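PDB 1Y0H: hypothetical protein Rv0793 from Mycobacterium tuberculosis, which is a putative monooxygenase that might take part in antibiotic biosynthesis or scavenge reactive oxygen species, and works as a homodimer. Local coordinates for residues A[42-47]-A[53-58]; A[12-15]-A[21-24]; A[57-60]-A[64-67]; A[31-34]-A[38-41]. All blocks are in the same frame, centred on the assembly; numbering follows the deposited sequence.

Contact 1. Residues A[42-47]-A[53-58]; sequences YDLYES and LVLFER. With ACT (acetate ion), chain C.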
# COMPACT_ATOMS: atom_id res chain seq x y z
N TYR A 42 -2.17 7.14 -8.02
CA TYR A 42 -3.00 5.96 -8.25
C TYR A 42 -2.14 5.02 -9.08
O TYR A 42 -1.97 5.24 -10.28
CB TYR A 42 -4.25 6.39 -9.01
CG TYR A 42 -5.36 5.38 -9.14
CD1 TYR A 42 -5.52 4.64 -10.31
CD2 TYR A 42 -6.30 5.21 -8.11
CE1 TYR A 42 -6.58 3.73 -10.46
CE2 TYR A 42 -7.36 4.30 -8.26
CZ TYR A 42 -7.49 3.57 -9.43
OH TYR A 42 -8.52 2.69 -9.59
N ASP A 43 -1.57 4.01 -8.43
CA ASP A 43 -0.55 3.15 -9.04
C ASP A 43 -0.93 1.67 -8.94
O ASP A 43 -1.40 1.22 -7.91
CB ASP A 43 0.82 3.40 -8.39
CG ASP A 43 1.31 4.82 -8.59
OD1 ASP A 43 1.21 5.31 -9.73
OD2 ASP A 43 1.79 5.43 -7.62
N LEU A 44 -0.68 0.94 -10.02
CA LEU A 44 -1.05 -0.47 -10.10
C LEU A 44 0.18 -1.36 -10.05
O LEU A 44 1.16 -1.12 -10.75
CB LEU A 44 -1.78 -0.75 -11.42
CG LEU A 44 -2.22 -2.19 -11.71
CD1 LEU A 44 -3.19 -2.73 -10.67
CD2 LEU A 44 -2.84 -2.24 -13.10
N TYR A 45 0.09 -2.41 -9.23
CA TYR A 45 1.16 -3.39 -9.05
C TYR A 45 0.61 -4.80 -9.16
O TYR A 45 -0.60 -5.01 -9.06
CB TYR A 45 1.76 -3.26 -7.65
CG TYR A 45 2.24 -1.89 -7.30
CD1 TYR A 45 1.38 -0.93 -6.76
CD2 TYR A 45 3.57 -1.54 -7.49
CE1 TYR A 45 1.84 0.34 -6.44
CE2 TYR A 45 4.04 -0.29 -7.19
CZ TYR A 45 3.16 0.64 -6.66
OH TYR A 45 3.63 1.90 -6.36
N GLU A 46 1.51 -5.76 -9.36
CA GLU A 46 1.16 -7.16 -9.09
C GLU A 46 1.98 -7.70 -7.92
O GLU A 46 3.12 -7.30 -7.73
CB GLU A 46 1.30 -8.05 -10.33
CG GLU A 46 2.70 -8.21 -10.88
CD GLU A 46 2.82 -9.32 -11.94
OE1 GLU A 46 3.91 -9.92 -12.02
OE2 GLU A 46 1.86 -9.58 -12.70
N SER A 47 1.41 -8.60 -7.13
CA SER A 47 2.16 -9.17 -6.02
C SER A 47 3.28 -10.03 -6.58
O SER A 47 3.16 -10.58 -7.67
CB SER A 47 1.25 -9.99 -5.10
OG SER A 47 0.75 -11.10 -5.80
N LEU A 53 -3.44 -8.50 -7.87
CA LEU A 53 -3.15 -7.17 -8.37
C LEU A 53 -3.46 -6.20 -7.23
O LEU A 53 -4.38 -6.44 -6.45
CB LEU A 53 -3.96 -6.86 -9.63
CG LEU A 53 -3.76 -7.76 -10.86
CD1 LEU A 53 -4.43 -7.13 -12.06
CD2 LEU A 53 -2.27 -8.00 -11.14
N VAL A 54 -2.67 -5.15 -7.11
CA VAL A 54 -2.79 -4.24 -5.97
C VAL A 54 -2.77 -2.81 -6.48
O VAL A 54 -1.89 -2.44 -7.27
CB VAL A 54 -1.64 -4.45 -4.97
CG1 VAL A 54 -1.74 -3.46 -3.80
CG2 VAL A 54 -1.62 -5.92 -4.47
N LEU A 55 -3.76 -2.02 -6.04
CA LEU A 55 -3.74 -0.57 -6.27
C LEU A 55 -3.30 0.11 -5.00
O LEU A 55 -3.79 -0.22 -3.92
CB LEU A 55 -5.13 -0.04 -6.67
CG LEU A 55 -5.55 -0.25 -8.12
CD1 LEU A 55 -7.04 0.00 -8.20
CD2 LEU A 55 -4.80 0.68 -9.09
N PHE A 56 -2.36 1.04 -5.13
CA PHE A 56 -2.10 1.97 -4.05
C PHE A 56 -2.56 3.35 -4.50
O PHE A 56 -2.13 3.83 -5.54
CB PHE A 56 -0.63 1.99 -3.64
CG PHE A 56 -0.39 2.68 -2.34
CD1 PHE A 56 0.11 3.97 -2.30
CD2 PHE A 56 -0.70 2.05 -1.15
CE1 PHE A 56 0.31 4.62 -1.07
CE2 PHE A 56 -0.51 2.69 0.08
CZ PHE A 56 -0.01 3.99 0.11
N GLU A 57 -3.44 3.96 -3.71
CA GLU A 57 -4.09 5.22 -4.07
C GLU A 57 -3.87 6.23 -2.97
O GLU A 57 -3.93 5.90 -1.79
CB GLU A 57 -5.60 5.00 -4.22
CG GLU A 57 -5.97 3.72 -4.93
CD GLU A 57 -7.45 3.39 -4.87
OE1 GLU A 57 -8.30 4.30 -4.65
OE2 GLU A 57 -7.76 2.19 -5.08
N ARG A 58 -3.61 7.48 -3.37
CA ARG A 58 -3.46 8.57 -2.41
C ARG A 58 -4.34 9.73 -2.85
O ARG A 58 -4.29 10.14 -4.00
CB ARG A 58 -2.01 9.05 -2.39
CG ARG A 58 -0.99 8.12 -1.75
CD ARG A 58 0.36 8.83 -1.85
NE ARG A 58 1.48 8.09 -1.28
CZ ARG A 58 2.34 7.36 -1.99
NH1 ARG A 58 3.33 6.73 -1.38
NH2 ARG A 58 2.20 7.25 -3.31
C ACT C . -10.41 1.78 -6.99
O ACT C . -10.24 2.93 -7.44
OXT ACT C . -10.41 1.65 -5.74
CH3 ACT C . -10.60 0.62 -7.91
O HOH W 1 0.06 5.65 -5.26
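Leu55 lies across the ring of Tyr42, its CD2 4.1 Å from the ring centroid and 25° off the normal, a CH-pi contact over one face, displaced toward the rim. The ring reaches this position because CG of Tyr42 stands anti to the backbone N (chi1 -169°), which swings the phenol over the neighbouring strand. Glu57 runs alongside the same ring, both side chains pointing the same way with carboxylate and ring planes 56° apart; CE2 of Tyr42 approaches CD of Glu57 to 3.5 Å. OE1 of Glu57 takes a hydrogen bond from Tyr59 OH. An acetate ion, probably from the crystallisation liquor, sits at the ring edge and accepts at its O atom a hydrogen bond from Tyr42 OH (2.8 Å); His68 also binds this ion. The two strands form an antiparallel hairpin in the four-stranded sheet of a ferredoxin-like fold. Asp43 with Phe56 and Tyr45 with Val54 are hydrogen-bonded pairs; Tyr45 N to Val54 O measures 2.8 Å. Their side chains occupy the face turned to the second subunit, whereas Tyr42, Leu44, Leu55 and Glu57 share the other. On the dimer face Tyr45 and Phe56 lie side by side, with Tyr45 CE1 4.1 Å from Phe56 CB. A water donates to both Asp43 OD2 and Phe56 O, while Asp43 OD1 accepts from Ala100 N of the second subunit and Tyr45 OH bonds Glu99 there.

Contact 2. Residues A[12-15]-A[21-24]; sequences FMPR and ALRA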
# COMPACT_ATOMS: atom_id res chain seq x y z
N PHE A 12 -6.77 -7.31 -5.29
CA PHE A 12 -7.66 -8.07 -6.17
C PHE A 12 -7.09 -9.44 -6.42
O PHE A 12 -5.92 -9.56 -6.79
CB PHE A 12 -7.83 -7.37 -7.52
CG PHE A 12 -8.25 -5.93 -7.42
CD1 PHE A 12 -7.31 -4.94 -7.17
CD2 PHE A 12 -9.58 -5.58 -7.59
CE1 PHE A 12 -7.71 -3.60 -7.06
CE2 PHE A 12 -9.99 -4.25 -7.51
CZ PHE A 12 -9.06 -3.26 -7.24
N MET A 13 -7.92 -10.47 -6.25
CA MET A 13 -7.48 -11.83 -6.46
C MET A 13 -8.29 -12.45 -7.60
O MET A 13 -9.32 -13.09 -7.38
CB MET A 13 -7.56 -12.64 -5.14
CG MET A 13 -6.60 -12.17 -4.05
SD MET A 13 -7.10 -10.61 -3.23
CE MET A 13 -6.10 -10.63 -1.73
N PRO A 14 -7.85 -12.23 -8.85
CA PRO A 14 -8.63 -12.72 -9.98
C PRO A 14 -8.61 -14.23 -10.10
O PRO A 14 -7.66 -14.88 -9.67
CB PRO A 14 -7.92 -12.12 -11.20
CG PRO A 14 -6.52 -11.90 -10.76
CD PRO A 14 -6.63 -11.52 -9.29
N ARG A 15 -9.66 -14.77 -10.69
CA ARG A 15 -9.58 -16.13 -11.20
C ARG A 15 -8.51 -16.11 -12.29
O ARG A 15 -8.38 -15.11 -13.00
CB ARG A 15 -10.90 -16.58 -11.80
CG ARG A 15 -12.08 -16.60 -10.85
CD ARG A 15 -13.21 -17.43 -11.46
NE ARG A 15 -13.39 -17.11 -12.87
CZ ARG A 15 -14.18 -16.13 -13.32
NH1 ARG A 15 -14.88 -15.40 -12.46
NH2 ARG A 15 -14.26 -15.88 -14.62
N ALA A 21 -8.75 -9.82 -18.09
CA ALA A 21 -9.95 -9.00 -17.98
C ALA A 21 -9.88 -8.02 -16.80
O ALA A 21 -10.26 -6.84 -16.92
CB ALA A 21 -11.21 -9.89 -17.91
N LEU A 22 -9.36 -8.50 -15.67
CA LEU A 22 -9.23 -7.63 -14.50
C LEU A 22 -8.22 -6.53 -14.80
O LEU A 22 -8.47 -5.36 -14.49
CB LEU A 22 -8.79 -8.42 -13.28
CG LEU A 22 -8.54 -7.57 -12.02
CD1 LEU A 22 -9.79 -6.86 -11.52
CD2 LEU A 22 -7.93 -8.48 -10.98
N ARG A 23 -7.10 -6.90 -15.41
CA ARG A 23 -6.09 -5.90 -15.75
C ARG A 23 -6.69 -4.78 -16.61
O ARG A 23 -6.48 -3.59 -16.34
CB ARG A 23 -4.88 -6.54 -16.43
CG ARG A 23 -3.87 -5.52 -16.96
CD ARG A 23 -3.22 -4.77 -15.82
NE ARG A 23 -2.30 -3.74 -16.32
CZ ARG A 23 -1.06 -3.97 -16.76
NH1 ARG A 23 -0.33 -2.94 -17.18
NH2 ARG A 23 -0.55 -5.20 -16.75
N ALA A 24 -7.48 -5.16 -17.61
CA ALA A 24 -8.14 -4.18 -18.49
C ALA A 24 -9.11 -3.27 -17.74
O ALA A 24 -9.17 -2.07 -18.00
CB ALA A 24 -8.83 -4.89 -19.62
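Leu22 pushes one methyl group into the corner between Phe12 and Pro14, and the contact is entirely apolar. Its CD2 lies 3.6 Å from both Phe12 CB and Pro14 CB. Pro14 CG and CD are both 3.7 Å from Leu22 CD2, which sits against that side of the ring at near-equal distances from CB, CG and CD; the side chains cross at about a right angle. A weaker approach involves the other branch: Leu22 CD1 comes to 4.1 Å from Phe12 CD2, reaching the aromatic ring obliquely. With CG of Leu22 pointing directly away from the amide nitrogen (chi1 177°), the fork is carried off the helix toward Phe12 and Pro14; chi2 (63°) then sets CD2 on Phe12 CB and the proline and turns CD1 toward Phe12 CD2.

Phe12 lies at the end of strand 6-12, and Pro14 is in the connection to helix 19-35. The contact packs the start of this helix back on the preceding strand, part of the helical layer over the sheet in the ferredoxin-like fold. Phe12 also packs on Leu26 of the helix and Leu55 of strand 53-59, while Leu22 reaches Leu53, seating the helix on two adjacent strands.

Contact 3. Residues A[57-60]-A[64-67]; sequences ERYR and ALDE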
# COMPACT_ATOMS: atom_id res chain seq x y z
N GLU A 57 -3.44 3.96 -3.71
CA GLU A 57 -4.09 5.22 -4.07
C GLU A 57 -3.87 6.23 -2.97
O GLU A 57 -3.93 5.90 -1.79
CB GLU A 57 -5.60 5.00 -4.22
CG GLU A 57 -5.97 3.72 -4.93
CD GLU A 57 -7.45 3.39 -4.87
OE1 GLU A 57 -8.30 4.30 -4.65
OE2 GLU A 57 -7.76 2.19 -5.08
N ARG A 58 -3.61 7.48 -3.37
CA ARG A 58 -3.46 8.57 -2.41
C ARG A 58 -4.34 9.73 -2.85
O ARG A 58 -4.29 10.14 -4.00
CB ARG A 58 -2.01 9.05 -2.39
CG ARG A 58 -0.99 8.12 -1.75
CD ARG A 58 0.36 8.83 -1.85
NE ARG A 58 1.48 8.09 -1.28
CZ ARG A 58 2.34 7.36 -1.99
NH1 ARG A 58 3.33 6.73 -1.38
NH2 ARG A 58 2.20 7.25 -3.31
N TYR A 59 -5.10 10.28 -1.89
CA TYR A 59 -6.04 11.37 -2.13
C TYR A 59 -5.69 12.53 -1.22
O TYR A 59 -5.20 12.35 -0.11
CB TYR A 59 -7.48 10.90 -1.92
CG TYR A 59 -7.82 9.82 -2.91
CD1 TYR A 59 -8.21 10.14 -4.21
CD2 TYR A 59 -7.70 8.48 -2.57
CE1 TYR A 59 -8.47 9.13 -5.16
CE2 TYR A 59 -7.96 7.46 -3.51
CZ TYR A 59 -8.34 7.81 -4.80
OH TYR A 59 -8.60 6.82 -5.73
N ARG A 60 -5.95 13.74 -1.71
CA ARG A 60 -5.59 14.95 -0.99
C ARG A 60 -6.45 15.14 0.27
O ARG A 60 -6.06 15.86 1.18
CB ARG A 60 -5.67 16.16 -1.92
CG ARG A 60 -4.81 15.97 -3.17
CD ARG A 60 -4.39 17.26 -3.87
NE ARG A 60 -3.09 17.04 -4.53
CZ ARG A 60 -2.93 16.51 -5.74
NH1 ARG A 60 -3.97 16.15 -6.48
NH2 ARG A 60 -1.70 16.35 -6.22
N ALA A 64 -12.04 13.98 -1.16
CA ALA A 64 -11.59 13.59 -2.51
C ALA A 64 -11.82 12.11 -2.78
O ALA A 64 -12.15 11.74 -3.90
CB ALA A 64 -10.11 13.95 -2.71
N LEU A 65 -11.61 11.28 -1.75
CA LEU A 65 -11.89 9.84 -1.86
C LEU A 65 -13.39 9.62 -2.06
O LEU A 65 -13.79 8.77 -2.83
CB LEU A 65 -11.39 9.09 -0.62
CG LEU A 65 -11.74 7.61 -0.54
CD1 LEU A 65 -11.16 6.90 -1.76
CD2 LEU A 65 -11.21 7.00 0.75
N ASP A 66 -14.21 10.39 -1.35
CA ASP A 66 -15.65 10.27 -1.52
C ASP A 66 -16.04 10.67 -2.94
O ASP A 66 -16.87 10.00 -3.56
CB ASP A 66 -16.37 11.11 -0.47
CG ASP A 66 -16.13 10.59 0.94
OD1 ASP A 66 -15.76 9.40 1.07
OD2 ASP A 66 -16.31 11.35 1.92
N GLU A 67 -15.43 11.72 -3.46
CA GLU A 67 -15.68 12.13 -4.86
C GLU A 67 -15.30 11.02 -5.83
O GLU A 67 -16.03 10.74 -6.80
CB GLU A 67 -14.94 13.43 -5.19
CG GLU A 67 -15.35 14.64 -4.35
CD GLU A 67 -16.62 15.34 -4.84
OE1 GLU A 67 -16.88 16.47 -4.37
OE2 GLU A 67 -17.35 14.78 -5.69
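A tight strand-to-helix connection brings the end of strand 53-59 against the start of helix 62-69, and Tyr59 is the side chain that fills the angle between them. Its CB faces Ala64 CB at 4.1 Å, close to the point where the two backbones come nearest, with the CA atoms of Tyr59 and Ala64 6.0 Å apart. Farther along the ring, CE2 of Tyr59 meets Leu65 CD1 at 3.7 Å, and CD2 of the ring is 3.9 Å from that same methyl. The two side chains cross at about a right angle. Leu65 CA stands over one ring face, 4.2 Å above its plane and offset toward the rim, so the first helical turn rests on the phenol through backbone as well as side chain. CG of Tyr59 lies beside its own backbone N (chi1 -62°), which sends the ring back along the strand toward Glu57.

There Tyr59 OH donates to Glu57 OE1 at 2.8 Å. This bond between alternate residues on one strand ties down the far end of the ring, while the helix packs on its flank; it probably restrains the carboxylate, though from the anti side and well out of its plane (34°). His68 of the same helix also meets the Tyr59 ring, with the planes about 30° apart. Helix 62-69 belongs to the helical layer covering this face of the antiparallel sheet, and Tyr59 is part of the sheet surface it packs on, as in the ferredoxin-like alpha+beta sandwich.

Contact 4. Residues A[31-34]-A[38-41]; sequences TPTR and GCRS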
# COMPACT_ATOMS: atom_id res chain seq x y z
N THR A 31 -6.25 6.58 -16.02
CA THR A 31 -6.28 7.95 -16.54
C THR A 31 -7.33 8.88 -15.86
O THR A 31 -6.95 9.94 -15.36
CB THR A 31 -6.36 7.96 -18.08
OG1 THR A 31 -5.07 7.60 -18.58
CG2 THR A 31 -6.72 9.34 -18.60
N PRO A 32 -8.62 8.47 -15.83
CA PRO A 32 -9.61 9.34 -15.18
C PRO A 32 -9.37 9.54 -13.68
O PRO A 32 -9.65 10.62 -13.17
CB PRO A 32 -10.94 8.62 -15.41
CG PRO A 32 -10.58 7.20 -15.78
CD PRO A 32 -9.23 7.26 -16.40
N THR A 33 -8.84 8.53 -12.99
CA THR A 33 -8.58 8.70 -11.56
C THR A 33 -7.40 9.63 -11.32
O THR A 33 -7.49 10.54 -10.50
CB THR A 33 -8.36 7.38 -10.81
OG1 THR A 33 -9.48 6.51 -11.06
CG2 THR A 33 -8.26 7.67 -9.31
N ARG A 34 -6.30 9.44 -12.05
CA ARG A 34 -5.16 10.35 -11.90
C ARG A 34 -5.54 11.79 -12.26
O ARG A 34 -4.94 12.72 -11.74
CB ARG A 34 -3.95 9.90 -12.74
CG ARG A 34 -3.25 8.69 -12.16
CD ARG A 34 -2.05 8.30 -13.03
NE ARG A 34 -1.46 7.05 -12.58
CZ ARG A 34 -0.64 6.30 -13.30
NH1 ARG A 34 -0.28 6.66 -14.53
NH2 ARG A 34 -0.16 5.18 -12.77
N GLY A 38 -8.38 15.83 -6.83
CA GLY A 38 -8.02 15.39 -5.50
C GLY A 38 -7.19 14.13 -5.41
O GLY A 38 -6.91 13.67 -4.31
N CYS A 39 -6.81 13.56 -6.55
CA CYS A 39 -6.00 12.35 -6.55
C CYS A 39 -4.51 12.72 -6.61
O CYS A 39 -4.06 13.31 -7.60
CB CYS A 39 -6.35 11.46 -7.74
SG CYS A 39 -5.36 9.91 -7.77
N ARG A 40 -3.78 12.39 -5.54
CA ARG A 40 -2.33 12.59 -5.52
C ARG A 40 -1.60 11.50 -6.32
O ARG A 40 -0.68 11.80 -7.08
CB ARG A 40 -1.80 12.65 -4.09
CG ARG A 40 -0.30 12.52 -4.03
CD ARG A 40 0.21 12.65 -2.63
NE ARG A 40 1.61 12.23 -2.56
CZ ARG A 40 2.37 12.37 -1.48
NH1 ARG A 40 1.88 12.94 -0.39
NH2 ARG A 40 3.63 11.97 -1.50
N SER A 41 -1.98 10.25 -6.12
CA SER A 41 -1.42 9.16 -6.92
C SER A 41 -2.38 7.97 -7.01
O SER A 41 -3.28 7.83 -6.20
CB SER A 41 -0.06 8.72 -6.36
OG SER A 41 -0.18 8.21 -5.06
O HOH W 2 -2.89 12.18 -9.96
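Cys39 packs against the backbone carbonyl of Thr33, joining the end of helix 19-35 to the start of strand 39-47 at a helix-to-strand turn of the alpha+beta sandwich. This is the tight part of the contact: Cys39 CB lies 3.1 Å from Thr33 O, a close approach for a carbon and an oxygen. The sulfur follows, with SG 3.5 Å from the same Thr33 O. On the same side SG also meets the Thr33 methyl, CG2, at 4.0 Å. Both side chains are turned to allow this: SG of Cys39 is trans to its amide nitrogen (chi1 -179°), and the methyl branch of Thr33 likewise stands opposite its own N. The hydroxyl branch of Thr33 is left to the helix, where OG1 bonds to the carbonyl O of Met29 one turn earlier. Tyr59 lies against both Thr33 and Cys39 on this buried side.

Packing relaxes toward Arg34. Its CA is 4.2 Å from Cys39 SG, and the side chain itself stays 5.0 Å or more from segment 38-41. A water takes up the separation, donating to Arg34 O at 2.8 Å and to Cys39 O at 2.9 Å. The guanidinium extends elsewhere, to the carbonyl O of Tyr42 and to Asp98 of the second subunit. Beyond Cys39, Arg40 and Ser41 both face Arg58 in a classic beta bulge.

The chemistry is therefore divided: Cys39 CB and SG pack on a helix carbonyl, with the threonine methyl against the sulfur, while the neighbouring carbonyls share a water, which suggests that solvent fills in where the side chains do not meet.

How the contacts relate
Contact 1 is the hub, touching each of the other three. It shares Glu57 and Arg58 with contact 3, and Tyr42 CD2 lies 3.7 Å from Tyr59 OH across that join. Toward contact 4, Tyr42 CD2 is 3.4 Å from Thr33 CG2, and toward contact 2, Leu55 CD1 is 3.8 Å from Phe12 CE1. Contacts 3 and 4 are close neighbours, their centres 8 Å apart, whereas contact 2 sits on the opposite side of the chain's centre, about 23 Å from contact 3 between centres. Phe12, Thr33 and Tyr59 each come within about 4 to 5 Å of a bound acetate, which may mark a pocket between sheet and helices.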